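Local coordinates for protein dihydrodipicolinate synthase (Bacillus clausii KSM-K16, PDB 3E96) that probably catalyses the condensation step of lysine biosynthesis assigned to dihydrodipicolinate synthases, through a Schiff base formed with pyruvate, at residues V142-D146 and P147-D151; E197-A200 and P201-H205; E249-R252 and G253-N256; Q257-N260 and V261-I264. All coordinates share one frame; numbering follows the deposited sequence.

Interaction 1 of 4, residues V142-D146 and P147-D151; sequences VYFKD and PEISD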
loop_
_atom_site.group_PDB
_atom_site.type_symbol
_atom_site.label_atom_id
_atom_site.label_comp_id
_atom_site.label_asym_id
_atom_site.label_seq_id
_atom_site.Cartn_x
_atom_site.Cartn_y
_atom_site.Cartn_z
ATOM N N VAL B 142 -14.935 2.583 7.535
ATOM C CA VAL B 142 -13.642 1.930 7.398
ATOM C C VAL B 142 -13.728 0.931 6.248
ATOM O O VAL B 142 -14.764 0.282 6.056
ATOM C CB VAL B 142 -13.224 1.180 8.688
ATOM C CG1 VAL B 142 -13.120 2.161 9.856
ATOM C CG2 VAL B 142 -14.215 0.081 8.995
ATOM N N TYR B 143 -12.652 0.837 5.470
ATOM C CA TYR B 143 -12.581 -0.096 4.351
ATOM C C TYR B 143 -11.768 -1.270 4.890
ATOM O O TYR B 143 -10.558 -1.165 5.086
ATOM C CB TYR B 143 -11.864 0.537 3.152
ATOM C CG TYR B 143 -12.148 -0.188 1.852
ATOM C CD1 TYR B 143 -13.326 0.053 1.140
ATOM C CD2 TYR B 143 -11.265 -1.145 1.356
ATOM C CE1 TYR B 143 -13.617 -0.642 -0.037
ATOM C CE2 TYR B 143 -11.545 -1.845 0.183
ATOM C CZ TYR B 143 -12.721 -1.591 -0.508
ATOM O OH TYR B 143 -13.003 -2.286 -1.663
ATOM N N PHE B 144 -12.451 -2.383 5.127
ATOM C CA PHE B 144 -11.861 -3.587 5.712
ATOM C C PHE B 144 -11.662 -4.636 4.615
ATOM O O PHE B 144 -12.631 -5.241 4.157
ATOM C CB PHE B 144 -12.833 -4.102 6.778
ATOM C CG PHE B 144 -12.209 -4.985 7.813
ATOM C CD1 PHE B 144 -11.409 -4.445 8.814
ATOM C CD2 PHE B 144 -12.443 -6.354 7.802
ATOM C CE1 PHE B 144 -10.852 -5.259 9.797
ATOM C CE2 PHE B 144 -11.892 -7.180 8.775
ATOM C CZ PHE B 144 -11.092 -6.628 9.779
ATOM N N LYS B 145 -10.414 -4.867 4.209
ATOM C CA LYS B 145 -10.161 -5.807 3.122
ATOM C C LYS B 145 -9.050 -6.840 3.269
ATOM O O LYS B 145 -8.790 -7.584 2.325
ATOM C CB LYS B 145 -9.907 -5.026 1.832
ATOM C CG LYS B 145 -8.579 -4.284 1.813
ATOM C CD LYS B 145 -8.327 -3.714 0.426
ATOM C CE LYS B 145 -6.931 -3.155 0.285
ATOM N NZ LYS B 145 -6.685 -2.717 -1.125
ATOM N N ASP B 146 -8.393 -6.899 4.421
ATOM C CA ASP B 146 -7.314 -7.869 4.622
ATOM C C ASP B 146 -7.816 -9.124 5.352
ATOM O O ASP B 146 -8.122 -9.083 6.542
ATOM C CB ASP B 146 -6.168 -7.230 5.421
ATOM C CG ASP B 146 -4.947 -8.123 5.501
ATOM O OD1 ASP B 146 -5.049 -9.309 5.124
ATOM O OD2 ASP B 146 -3.885 -7.642 5.946
ATOM N N PRO B 147 -7.897 -10.262 4.645
ATOM C CA PRO B 147 -8.372 -11.497 5.277
ATOM C C PRO B 147 -7.520 -11.965 6.448
ATOM O O PRO B 147 -7.986 -12.732 7.288
ATOM C CB PRO B 147 -8.362 -12.500 4.126
ATOM C CG PRO B 147 -7.220 -12.020 3.285
ATOM C CD PRO B 147 -7.430 -10.521 3.271
ATOM N N GLU B 148 -6.275 -11.501 6.499
ATOM C CA GLU B 148 -5.358 -11.887 7.566
ATOM C C GLU B 148 -5.672 -11.190 8.884
ATOM O O GLU B 148 -5.120 -11.548 9.927
ATOM C CB GLU B 148 -3.916 -11.573 7.159
ATOM C CG GLU B 148 -3.392 -12.423 6.015
ATOM C CD GLU B 148 -3.306 -13.890 6.382
ATOM O OE1 GLU B 148 -2.639 -14.210 7.388
ATOM O OE2 GLU B 148 -3.902 -14.723 5.666
ATOM N N ILE B 149 -6.546 -10.189 8.834
ATOM C CA ILE B 149 -6.926 -9.450 10.031
ATOM C C ILE B 149 -8.308 -9.901 10.508
ATOM O O ILE B 149 -9.281 -9.858 9.761
ATOM C CB ILE B 149 -6.937 -7.923 9.765
ATOM C CG1 ILE B 149 -5.533 -7.453 9.359
ATOM C CG2 ILE B 149 -7.413 -7.175 11.010
ATOM C CD1 ILE B 149 -4.465 -7.658 10.427
ATOM N N SER B 150 -8.375 -10.334 11.762
ATOM C CA SER B 150 -9.617 -10.818 12.360
ATOM C C SER B 150 -10.781 -9.841 12.329
ATOM O O SER B 150 -10.602 -8.633 12.515
ATOM C CB SER B 150 -9.368 -11.224 13.814
ATOM O OG SER B 150 -10.591 -11.548 14.451
ATOM N N ASP B 151 -11.982 -10.375 12.113
ATOM C CA ASP B 151 -13.186 -9.557 12.096
ATOM C C ASP B 151 -13.434 -8.987 13.488
ATOM O O ASP B 151 -14.245 -8.076 13.661
ATOM C CB ASP B 151 -14.399 -10.379 11.660
ATOM C CG ASP B 151 -14.316 -10.808 10.213
ATOM O OD1 ASP B 151 -13.894 -9.980 9.383
ATOM O OD2 ASP B 151 -14.678 -11.963 9.906
#
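Asp146 and Ile149 close a type I beta turn in which Ile149 N donates to Asp146 O at 3.0 Å, the donor standing above the carbonyl plane. The same aspartate also grips the turn with its side chain. Its CG lies anti to its own backbone N (chi1 -172°), which folds the carboxylate forward over the turn, where OD1 accepts from Glu148 N at 2.9 Å; the N-H comes from above the carboxylate plane, 50° out of it. The other oxygen, OD2, lies 3.8 Å from Ile149 CG1, the two side chains crossing at about a right angle. Replacing Asp146 by an alanine would probably leave Glu148 N without this acceptor and remove one of the bonds that hold the turn. All this follows the end of strand 140-144 in the TIM barrel, where the chain leaves the beta strand for helix 152-157; the neighbouring Tyr143 is the predicted proton donor/acceptor. Phe144, last residue of that strand, reaches across to the residues that follow the turn. Its CZ lies 3.9 Å from Ile149 CG2, while Ser150 O approaches the same CZ at 3.4 Å, near the ring plane at its edge. At CE2 the ring meets Asp151 OD1 at 3.5 Å, carboxylate and ring planes being 44° apart. That carboxylate is held from outside, OD1 by Tyr168 OH and OD2 by a salt bridge to Arg175.

Interaction 2 of 4, residues E197-A200 and P201-H205; sequences EKWA and PFFWH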
loop_
_atom_site.group_PDB
_atom_site.type_symbol
_atom_site.label_atom_id
_atom_site.label_comp_id
_atom_site.label_asym_id
_atom_site.label_seq_id
_atom_site.Cartn_x
_atom_site.Cartn_y
_atom_site.Cartn_z
ATOM N N GLU B 197 -20.806 -4.583 -7.697
ATOM C CA GLU B 197 -21.876 -5.374 -8.294
ATOM C C GLU B 197 -21.715 -6.882 -8.445
ATOM O O GLU B 197 -22.697 -7.609 -8.309
ATOM C CB GLU B 197 -22.280 -4.755 -9.638
ATOM C CG GLU B 197 -22.974 -3.395 -9.485
ATOM C CD GLU B 197 -22.023 -2.211 -9.568
ATOM O OE1 GLU B 197 -20.813 -2.380 -9.307
ATOM O OE2 GLU B 197 -22.495 -1.096 -9.889
ATOM N N LYS B 198 -20.511 -7.368 -8.727
ATOM C CA LYS B 198 -20.336 -8.812 -8.874
ATOM C C LYS B 198 -20.674 -9.518 -7.562
ATOM O O LYS B 198 -21.238 -10.610 -7.555
ATOM C CB LYS B 198 -18.894 -9.153 -9.274
ATOM C CG LYS B 198 -18.611 -10.660 -9.323
ATOM C CD LYS B 198 -17.208 -10.967 -9.829
ATOM C CE LYS B 198 -16.934 -12.467 -9.803
ATOM N NZ LYS B 198 -15.540 -12.797 -10.215
ATOM N N TRP B 199 -20.343 -8.878 -6.448
ATOM C CA TRP B 199 -20.576 -9.478 -5.142
ATOM C C TRP B 199 -21.794 -8.984 -4.368
ATOM O O TRP B 199 -22.231 -9.633 -3.416
ATOM C CB TRP B 199 -19.318 -9.306 -4.277
ATOM C CG TRP B 199 -18.154 -10.075 -4.816
ATOM C CD1 TRP B 199 -17.225 -9.644 -5.720
ATOM C CD2 TRP B 199 -17.839 -11.442 -4.536
ATOM N NE1 TRP B 199 -16.351 -10.666 -6.022
ATOM C CE2 TRP B 199 -16.707 -11.779 -5.309
ATOM C CE3 TRP B 199 -18.408 -12.418 -3.707
ATOM C CZ2 TRP B 199 -16.130 -13.054 -5.279
ATOM C CZ3 TRP B 199 -17.835 -13.687 -3.676
ATOM C CH2 TRP B 199 -16.707 -13.991 -4.458
ATOM N N ALA B 200 -22.349 -7.851 -4.783
ATOM C CA ALA B 200 -23.497 -7.258 -4.102
ATOM C C ALA B 200 -24.685 -8.184 -3.824
ATOM O O ALA B 200 -25.234 -8.165 -2.725
ATOM C CB ALA B 200 -23.973 -6.017 -4.875
ATOM N N PRO B 201 -25.112 -8.995 -4.809
ATOM C CA PRO B 201 -26.256 -9.877 -4.537
ATOM C C PRO B 201 -26.010 -10.853 -3.385
ATOM O O PRO B 201 -26.891 -11.095 -2.559
ATOM C CB PRO B 201 -26.469 -10.597 -5.871
ATOM C CG PRO B 201 -25.971 -9.593 -6.882
ATOM C CD PRO B 201 -24.712 -9.071 -6.225
ATOM N N PHE B 202 -24.808 -11.409 -3.341
ATOM C CA PHE B 202 -24.436 -12.364 -2.305
ATOM C C PHE B 202 -24.314 -11.688 -0.939
ATOM O O PHE B 202 -24.793 -12.213 0.068
ATOM C CB PHE B 202 -23.129 -13.038 -2.708
ATOM C CG PHE B 202 -23.175 -13.645 -4.087
ATOM C CD1 PHE B 202 -23.800 -14.872 -4.304
ATOM C CD2 PHE B 202 -22.638 -12.963 -5.178
ATOM C CE1 PHE B 202 -23.897 -15.415 -5.585
ATOM C CE2 PHE B 202 -22.728 -13.495 -6.474
ATOM C CZ PHE B 202 -23.359 -14.723 -6.678
ATOM N N PHE B 203 -23.671 -10.527 -0.902
ATOM C CA PHE B 203 -23.533 -9.787 0.347
ATOM C C PHE B 203 -24.910 -9.341 0.830
ATOM O O PHE B 203 -25.193 -9.370 2.026
ATOM C CB PHE B 203 -22.661 -8.539 0.156
ATOM C CG PHE B 203 -21.190 -8.788 0.282
ATOM C CD1 PHE B 203 -20.535 -9.642 -0.599
ATOM C CD2 PHE B 203 -20.450 -8.146 1.278
ATOM C CE1 PHE B 203 -19.158 -9.854 -0.497
ATOM C CE2 PHE B 203 -19.075 -8.349 1.392
ATOM C CZ PHE B 203 -18.425 -9.207 0.502
ATOM N N TRP B 204 -25.765 -8.925 -0.103
ATOM C CA TRP B 204 -27.101 -8.452 0.259
ATOM C C TRP B 204 -27.881 -9.528 1.002
ATOM O O TRP B 204 -28.483 -9.260 2.045
ATOM C CB TRP B 204 -27.872 -8.010 -0.991
ATOM C CG TRP B 204 -29.079 -7.173 -0.683
ATOM C CD1 TRP B 204 -30.324 -7.616 -0.333
ATOM C CD2 TRP B 204 -29.143 -5.741 -0.665
ATOM N NE1 TRP B 204 -31.159 -6.545 -0.099
ATOM C CE2 TRP B 204 -30.458 -5.384 -0.295
ATOM C CE3 TRP B 204 -28.213 -4.725 -0.926
ATOM C CZ2 TRP B 204 -30.868 -4.048 -0.179
ATOM C CZ3 TRP B 204 -28.621 -3.398 -0.811
ATOM C CH2 TRP B 204 -29.937 -3.074 -0.440
ATOM N N HIS B 205 -27.864 -10.744 0.462
ATOM C CA HIS B 205 -28.551 -11.873 1.080
ATOM C C HIS B 205 -28.001 -12.130 2.484
ATOM O O HIS B 205 -28.738 -12.538 3.386
ATOM C CB HIS B 205 -28.372 -13.129 0.222
ATOM C CG HIS B 205 -28.826 -14.389 0.891
ATOM N ND1 HIS B 205 -30.152 -14.665 1.141
ATOM C CD2 HIS B 205 -28.124 -15.437 1.383
ATOM C CE1 HIS B 205 -30.249 -15.831 1.758
ATOM N NE2 HIS B 205 -29.032 -16.319 1.916
#
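The first turn of helix 200-206, one of the helices surrounding the TIM barrel, illustrates how a helix start can be built from main-chain bonds and aromatic packing together. Trp199 O receives Phe203 N at 3.0 Å, the donor lying nearly along the C=O axis and the N-H pointing almost straight at the oxygen (170°). One residue on, Ala200 O takes Trp204 N at 2.8 Å. Pro201 suits this first turn, since its ring nitrogen has no hydrogen to give; instead Pro201 CD packs 3.2 Å from Glu197 O. The contact of Pro201 CD with Ala200 CB, at 3.4 Å, is rather tight. Around these bonds two phenylalanines fold back over the preceding residues. Phe203 carries its ring beside its own backbone N, CG anti to the carbonyl carbon (chi1 -85°), and this brings CE1 to 3.8 Å from Trp199 CB, the two side chains crossing at a slant. Phe202 turns a ring edge to the main chain: its CE2 lies 3.4 Å from Lys198 O, which sits in the plane of the ring and also accepts a hydrogen bond from Trp242. Trp204 meets Ala200 O through its CB, while its indole leads away to Leu230. On the flanks, Phe203 meets the Phe176 ring and Phe202 the rings of Trp239 and Trp242, so the turn lies between helix 173-180 and helix 235-252, with helix 220-231 touched through Trp204.

Interaction 3 of 4, residues E249-R252 and G253-N256; sequences EDLR and GKYN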
loop_
_atom_site.group_PDB
_atom_site.type_symbol
_atom_site.label_atom_id
_atom_site.label_comp_id
_atom_site.label_asym_id
_atom_site.label_seq_id
_atom_site.Cartn_x
_atom_site.Cartn_y
_atom_site.Cartn_z
ATOM N N GLU B 249 -17.051 -6.517 -14.656
ATOM C CA GLU B 249 -16.315 -6.558 -13.400
ATOM C C GLU B 249 -15.143 -7.535 -13.475
ATOM O O GLU B 249 -14.081 -7.278 -12.903
ATOM C CB GLU B 249 -17.257 -6.918 -12.245
ATOM C CG GLU B 249 -18.252 -5.803 -11.924
ATOM C CD GLU B 249 -17.560 -4.524 -11.464
ATOM O OE1 GLU B 249 -16.959 -4.534 -10.370
ATOM O OE2 GLU B 249 -17.604 -3.511 -12.196
ATOM N N ASP B 250 -15.322 -8.646 -14.187
ATOM C CA ASP B 250 -14.233 -9.609 -14.319
ATOM C C ASP B 250 -13.102 -9.033 -15.163
ATOM O O ASP B 250 -11.929 -9.296 -14.899
ATOM C CB ASP B 250 -14.726 -10.922 -14.932
ATOM C CG ASP B 250 -15.559 -11.732 -13.964
ATOM O OD1 ASP B 250 -15.373 -11.572 -12.737
ATOM O OD2 ASP B 250 -16.388 -12.543 -14.425
ATOM N N LEU B 251 -13.451 -8.237 -16.170
ATOM C CA LEU B 251 -12.436 -7.628 -17.019
ATOM C C LEU B 251 -11.634 -6.609 -16.205
ATOM O O LEU B 251 -10.419 -6.490 -16.366
ATOM C CB LEU B 251 -13.087 -6.951 -18.223
ATOM C CG LEU B 251 -12.141 -6.377 -19.281
ATOM C CD1 LEU B 251 -11.107 -7.415 -19.695
ATOM C CD2 LEU B 251 -12.964 -5.928 -20.485
ATOM N N ARG B 252 -12.324 -5.878 -15.331
ATOM C CA ARG B 252 -11.676 -4.898 -14.463
ATOM C C ARG B 252 -10.755 -5.620 -13.477
ATOM O O ARG B 252 -9.722 -5.091 -13.064
ATOM C CB ARG B 252 -12.720 -4.119 -13.656
ATOM C CG ARG B 252 -13.575 -3.149 -14.454
ATOM C CD ARG B 252 -14.579 -2.465 -13.537
ATOM N NE ARG B 252 -13.917 -1.680 -12.496
ATOM C CZ ARG B 252 -14.525 -1.216 -11.407
ATOM N NH1 ARG B 252 -15.813 -1.463 -11.208
ATOM N NH2 ARG B 252 -13.848 -0.492 -10.524
ATOM N N GLY B 253 -11.153 -6.826 -13.093
ATOM C CA GLY B 253 -10.382 -7.601 -12.134
ATOM C C GLY B 253 -9.134 -8.293 -12.653
ATOM O O GLY B 253 -8.379 -8.867 -11.864
ATOM N N LYS B 254 -8.901 -8.252 -13.963
ATOM C CA LYS B 254 -7.716 -8.896 -14.531
ATOM C C LYS B 254 -6.402 -8.382 -13.940
ATOM O O LYS B 254 -6.284 -7.211 -13.560
ATOM C CB LYS B 254 -7.675 -8.719 -16.058
ATOM C CG LYS B 254 -8.711 -9.541 -16.813
ATOM C CD LYS B 254 -8.488 -9.489 -18.329
ATOM C CE LYS B 254 -7.217 -10.220 -18.740
ATOM N NZ LYS B 254 -7.048 -10.277 -20.228
ATOM N N TYR B 255 -5.413 -9.271 -13.885
ATOM C CA TYR B 255 -4.086 -8.945 -13.366
ATOM C C TYR B 255 -4.157 -8.531 -11.902
ATOM O O TYR B 255 -3.596 -7.511 -11.510
ATOM C CB TYR B 255 -3.453 -7.812 -14.188
ATOM C CG TYR B 255 -3.673 -7.944 -15.679
ATOM C CD1 TYR B 255 -3.257 -9.081 -16.372
ATOM C CD2 TYR B 255 -4.343 -6.950 -16.390
ATOM C CE1 TYR B 255 -3.510 -9.226 -17.736
ATOM C CE2 TYR B 255 -4.602 -7.086 -17.753
ATOM C CZ TYR B 255 -4.186 -8.224 -18.418
ATOM O OH TYR B 255 -4.469 -8.368 -19.756
ATOM N N ASN B 256 -4.853 -9.327 -11.097
ATOM C CA ASN B 256 -4.981 -9.033 -9.675
ATOM C C ASN B 256 -5.520 -7.617 -9.453
ATOM O O ASN B 256 -5.008 -6.875 -8.614
ATOM C CB ASN B 256 -3.616 -9.178 -8.985
ATOM C CG ASN B 256 -3.724 -9.189 -7.470
ATOM O OD1 ASN B 256 -2.746 -8.935 -6.762
ATOM N ND2 ASN B 256 -4.912 -9.491 -6.964
#
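Lys254 and Leu251 make the close apolar part of this helix end: the aliphatic CD of the lysine lies 3.6 Å from Leu251 CD1, the two side chains meeting at a slant. Lys254 CG stands beside its own backbone N (chi1 -72°), which lays the first part of the chain against the last helical turn, with CB and CG each near Leu251 O. The main chain follows with bonds of uneven strength. Gly253 N gives a hydrogen bond to Glu249 O at 3.0 Å and a weak one to Asp250 O, and Lys254 N makes a weak but fairly straight one to Leu251 O (3.3 Å, 162°). A salt bridge is added where Arg252 NH1 meets the syn lone pair of Glu249 OE2 at 2.9 Å, the oxygen lying 16° out of the guanidinium plane. The far side is looser: Tyr255 and Asn256 are exposed, Asn256 reaching Glu148 of the second subunit, and Lys254 CB lies over one face of the Tyr255 ring, offset toward its rim. An alanine in place of Lys254 would probably open a gap beside Leu251 CD1 and leave Asp289, the salt-bridge partner of NZ, without that mate. Arg252, close to the predicted pyruvate-binding Thr56, also bonds to Asn260. Helix 235-252 thus ends against two others, Leu251 touching Val263 of helix 262-270 and Leu292 of helix 287-299.

Interaction 4 of 4, residues Q257-N260 and V261-I264; sequences QGNN and VVVI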
loop_
_atom_site.group_PDB
_atom_site.type_symbol
_atom_site.label_atom_id
_atom_site.label_comp_id
_atom_site.label_asym_id
_atom_site.label_seq_id
_atom_site.Cartn_x
_atom_site.Cartn_y
_atom_site.Cartn_z
ATOM N N GLN B 257 -6.544 -7.250 -10.224
ATOM C CA GLN B 257 -7.186 -5.940 -10.126
ATOM C C GLN B 257 -6.408 -4.799 -10.778
ATOM O O GLN B 257 -6.801 -3.642 -10.663
ATOM C CB GLN B 257 -7.459 -5.587 -8.658
ATOM C CG GLN B 257 -8.485 -6.479 -7.982
ATOM C CD GLN B 257 -9.899 -5.967 -8.150
ATOM O OE1 GLN B 257 -10.390 -5.796 -9.273
ATOM N NE2 GLN B 257 -10.567 -5.710 -7.029
ATOM N N GLY B 258 -5.314 -5.114 -11.460
ATOM C CA GLY B 258 -4.554 -4.059 -12.110
ATOM C C GLY B 258 -5.395 -3.304 -13.129
ATOM O O GLY B 258 -5.170 -2.121 -13.376
ATOM N N ASN B 259 -6.372 -3.994 -13.713
ATOM C CA ASN B 259 -7.265 -3.419 -14.725
ATOM C C ASN B 259 -8.447 -2.641 -14.145
ATOM O O ASN B 259 -9.212 -2.026 -14.892
ATOM C CB ASN B 259 -7.837 -4.540 -15.599
ATOM C CG ASN B 259 -7.099 -4.706 -16.911
ATOM O OD1 ASN B 259 -5.999 -4.191 -17.088
ATOM N ND2 ASN B 259 -7.707 -5.442 -17.838
ATOM N N ASN B 260 -8.587 -2.659 -12.823
ATOM C CA ASN B 260 -9.724 -2.031 -12.155
ATOM C C ASN B 260 -10.202 -0.659 -12.633
ATOM O O ASN B 260 -11.399 -0.465 -12.868
ATOM C CB ASN B 260 -9.474 -1.984 -10.646
ATOM C CG ASN B 260 -10.708 -1.572 -9.871
ATOM O OD1 ASN B 260 -11.118 -0.412 -9.903
ATOM N ND2 ASN B 260 -11.313 -2.526 -9.179
ATOM N N VAL B 261 -9.286 0.290 -12.772
ATOM C CA VAL B 261 -9.664 1.634 -13.206
ATOM C C VAL B 261 -9.425 1.876 -14.689
ATOM O O VAL B 261 -10.244 2.509 -15.361
ATOM C CB VAL B 261 -8.897 2.713 -12.400
ATOM C CG1 VAL B 261 -9.224 4.113 -12.940
ATOM C CG2 VAL B 261 -9.267 2.619 -10.921
ATOM N N VAL B 262 -8.312 1.371 -15.209
ATOM C CA VAL B 262 -8.011 1.589 -16.616
ATOM C C VAL B 262 -9.115 1.052 -17.535
ATOM O O VAL B 262 -9.402 1.657 -18.565
ATOM C CB VAL B 262 -6.626 1.002 -16.999
ATOM C CG1 VAL B 262 -6.607 -0.500 -16.798
ATOM C CG2 VAL B 262 -6.287 1.383 -18.440
ATOM N N VAL B 263 -9.744 -0.062 -17.164
ATOM C CA VAL B 263 -10.838 -0.610 -17.976
ATOM C C VAL B 263 -12.003 0.387 -17.983
ATOM O O VAL B 263 -12.636 0.620 -19.021
ATOM C CB VAL B 263 -11.342 -1.970 -17.426
ATOM C CG1 VAL B 263 -12.667 -2.354 -18.093
ATOM C CG2 VAL B 263 -10.301 -3.051 -17.691
ATOM N N ILE B 264 -12.284 0.973 -16.821
ATOM C CA ILE B 264 -13.357 1.957 -16.714
ATOM C C ILE B 264 -13.068 3.167 -17.609
ATOM O O ILE B 264 -13.937 3.621 -18.366
ATOM C CB ILE B 264 -13.526 2.448 -15.252
ATOM C CG1 ILE B 264 -14.124 1.332 -14.394
ATOM C CG2 ILE B 264 -14.429 3.677 -15.204
ATOM C CD1 ILE B 264 -14.264 1.692 -12.927
HETATM O O HOH W 1 -6.368 0.325 -13.120
#
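Asn259 and Val263 meet at a slant, four residues apart: the valine CG2 sits 3.5 Å from the amide ND2 and also lies close to Asn259 CB and CG. Val263 holds CG1 anti to its backbone N (chi1 167°), which leaves CG2 beside that nitrogen and facing back toward the asparagine. The amide is pinned at its nitrogen, where ND2 bonds to Leu251 O and Asp289 OD2. Its oxygen instead faces Val262, with OD1 3.8 Å from CG1. Between the backbones, Val263 N donates to Asn259 O at 3.0 Å (161°). This is the entry to helix 262-270, which lies beyond the barrel's last strand and its following helices; a type I turn from Gln257 to Asn260 leads into it, closed by Asn260 N bonding to Gln257 O. A water spans the junction, donating to Gly258 O at 2.7 Å and accepting from Val261 N at 2.9 Å. Asn260 has its CG anti to the backbone N (chi1 -170°), and its OD1 lies 3.7 Å from Val261 CG2, the side chains slanting across each other. This OD1 takes its hydrogen bond from Arg252, while ND2 reaches Gln257 OE1 in a long, weak bond of 3.4 Å. Ile264 brings CD1 to 3.6 Å from Asn260 O, its side chain close to that of Thr56, the predicted pyruvate-binding residue. Tyr119 of the second subunit packs on Gln257, Asn260 and Val261.

How the interactions relate
Along the chain the four contacts come in series, all in the one TIM barrel and the helices that follow it. Interaction 1 follows strand 140-144 and interaction 2 opens helix 200-206; their centres are about 18 Å apart and they do not touch. Interaction 2 reaches interaction 3 through the Lys198-Asp250 salt bridge, although their centres lie about 17 Å apart. Interactions 3 and 4 are neighbours, about 7 Å between centres, the end of helix 235-252 and the start of helix 262-270 being joined by one continuous loop. Interactions 1, 3 and 4 also touch the second subunit, so loops near the predicted active site share in the dimer contact.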